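Local coordinates for protein probable enoyl-CoA hydratase/isomerase (Pseudomonas aeruginosa PAO1, PDB 5YLO) that probably acts as a Delta3,Delta2-enoyl-CoA isomerase of the crotonase family, shifting double bonds during the metabolism of unsaturated fatty acids, at residues G59-A64 against N108-G113. Numbering follows the deposited sequence.
Sequences GRSFCA and NGSAVG
Asn108 reaches across to Gly59 and Ser61, where two loops of the crotonase fold run side by side. The loops follow strands 52-56 and 103-107, parallel neighbours in the sheet. Asn108 CG lies between its own backbone N and carbonyl carbon (chi1 49°). From there ND2 gives two weak hydrogen bonds, to Gly59 O at 3.3 Å and Ser61 O at 3.2 Å. Asn108 OD1 accepts from Gly57 N and also sits in the plane of the Phe62 ring, at its edge, 3.6 Å from Phe62 CD1. The amide and ring planes are 62° apart. Gly109 packs closely, with its CA 3.1 Å from Arg60 O in a CA-H...O contact. A CB here would clash with that oxygen. Ser110 O takes two N-H groups. The bond from Cys63 N is nearly straight, at 165°, and lies in the carbonyl plane; that from Phe62 N is weak and bent. Ala111 pairs with Cys63 in a single parallel beta bridge. Ala111 CB touches Phe62 CD2 at 3.8 Å, and helix 114-120 also meets both side chains. Val112 N closes the bridge with a 3.0 Å hydrogen bond to Cys63 O, nearly in line with its C=O, while Val112 CB rests 3.7 Å from Ala64 O. In crotonases, backbone N-H groups just after the equivalents of 59-64 and 108-113 form the oxyanion hole, and probably do here. Gly113 is the N-cap of helix 114-120, and its backbone hydrogen-bonds with that of Lys134.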
loop_
_atom_site.group_PDB
_atom_site.type_symbol
_atom_site.label_atom_id
_atom_site.label_comp_id
_atom_site.label_asym_id
_atom_site.label_seq_id
_atom_site.Cartn_x
_atom_site.Cartn_y
_atom_site.Cartn_z
ATOM N N GLY A 59 10.617 -30.358 -8.679
ATOM C CA GLY A 59 10.755 -30.377 -10.122
ATOM C C GLY A 59 10.719 -28.983 -10.714
ATOM O O GLY A 59 11.285 -28.028 -10.173
ATOM N N ARG A 60 10.032 -28.865 -11.847
ATOM C CA ARG A 60 10.081 -27.638 -12.630
ATOM C C ARG A 60 9.166 -26.554 -12.079
ATOM O O ARG A 60 9.453 -25.366 -12.253
ATOM C CB ARG A 60 9.714 -27.943 -14.083
ATOM C CG ARG A 60 9.818 -26.766 -15.033
ATOM C CD ARG A 60 8.914 -26.976 -16.236
ATOM N NE ARG A 60 8.953 -28.355 -16.716
ATOM C CZ ARG A 60 9.692 -28.771 -17.739
ATOM N NH1 ARG A 60 9.664 -30.045 -18.106
ATOM N NH2 ARG A 60 10.457 -27.913 -18.400
ATOM N N SER A 61 8.079 -26.932 -11.411
ATOM C CA SER A 61 7.030 -25.996 -11.034
ATOM C C SER A 61 6.852 -25.964 -9.523
ATOM O O SER A 61 6.990 -26.989 -8.846
ATOM C CB SER A 61 5.709 -26.369 -11.709
ATOM O OG SER A 61 5.853 -26.377 -13.118
ATOM N N PHE A 62 6.545 -24.775 -9.001
ATOM C CA PHE A 62 6.226 -24.641 -7.583
ATOM C C PHE A 62 4.862 -25.246 -7.281
ATOM O O PHE A 62 4.738 -26.144 -6.439
ATOM C CB PHE A 62 6.277 -23.167 -7.173
ATOM C CG PHE A 62 5.811 -22.906 -5.765
ATOM C CD1 PHE A 62 6.633 -23.186 -4.683
ATOM C CD2 PHE A 62 4.555 -22.369 -5.526
ATOM C CE1 PHE A 62 6.207 -22.943 -3.388
ATOM C CE2 PHE A 62 4.122 -22.122 -4.234
ATOM C CZ PHE A 62 4.948 -22.409 -3.164
ATOM N N CYS A 63 3.825 -24.772 -7.970
ATOM C CA CYS A 63 2.482 -25.310 -7.794
ATOM C C CYS A 63 1.537 -24.816 -8.883
ATOM O O CYS A 63 1.340 -23.607 -9.042
ATOM C CB CYS A 63 1.921 -24.940 -6.422
ATOM S SG CYS A 63 0.286 -25.634 -6.131
ATOM N N ALA A 64 0.932 -25.746 -9.617
ATOM C CA ALA A 64 0.027 -25.423 -10.710
ATOM C C ALA A 64 -1.403 -25.141 -10.258
ATOM O O ALA A 64 -2.261 -24.887 -11.110
ATOM C CB ALA A 64 0.020 -26.559 -11.738
ATOM N N ASN A 108 10.291 -22.171 -6.976
ATOM C CA ASN A 108 11.231 -22.810 -7.888
ATOM C C ASN A 108 10.752 -22.796 -9.330
ATOM O O ASN A 108 11.579 -22.891 -10.242
ATOM C CB ASN A 108 11.490 -24.245 -7.432
ATOM C CG ASN A 108 10.207 -25.001 -7.152
ATOM O OD1 ASN A 108 9.549 -24.773 -6.138
ATOM N ND2 ASN A 108 9.841 -25.903 -8.056
ATOM N N GLY A 109 9.456 -22.674 -9.552
ATOM C CA GLY A 109 8.885 -22.688 -10.888
ATOM C C GLY A 109 7.598 -21.900 -10.922
ATOM O O GLY A 109 7.380 -21.008 -10.097
ATOM N N SER A 110 6.731 -22.233 -11.875
ATOM C CA SER A 110 5.500 -21.473 -12.044
ATOM C C SER A 110 4.534 -21.713 -10.886
ATOM O O SER A 110 4.385 -22.836 -10.396
ATOM C CB SER A 110 4.821 -21.827 -13.368
ATOM O OG SER A 110 4.229 -23.113 -13.318
ATOM N N ALA A 111 3.874 -20.641 -10.449
ATOM C CA ALA A 111 2.822 -20.703 -9.443
ATOM C C ALA A 111 1.542 -20.138 -10.042
ATOM O O ALA A 111 1.536 -19.013 -10.551
ATOM C CB ALA A 111 3.212 -19.929 -8.179
ATOM N N VAL A 112 0.464 -20.918 -9.990
ATOM C CA VAL A 112 -0.780 -20.581 -10.674
ATOM C C VAL A 112 -1.936 -20.676 -9.687
ATOM O O VAL A 112 -2.071 -21.678 -8.978
ATOM C CB VAL A 112 -1.032 -21.505 -11.882
ATOM C CG1 VAL A 112 -2.319 -21.113 -12.589
ATOM C CG2 VAL A 112 0.148 -21.467 -12.846
ATOM N N GLY A 113 -2.760 -19.633 -9.647
ATOM C CA GLY A 113 -4.008 -19.682 -8.897
ATOM C C GLY A 113 -3.777 -19.919 -7.418
ATOM O O GLY A 113 -3.096 -19.142 -6.737
#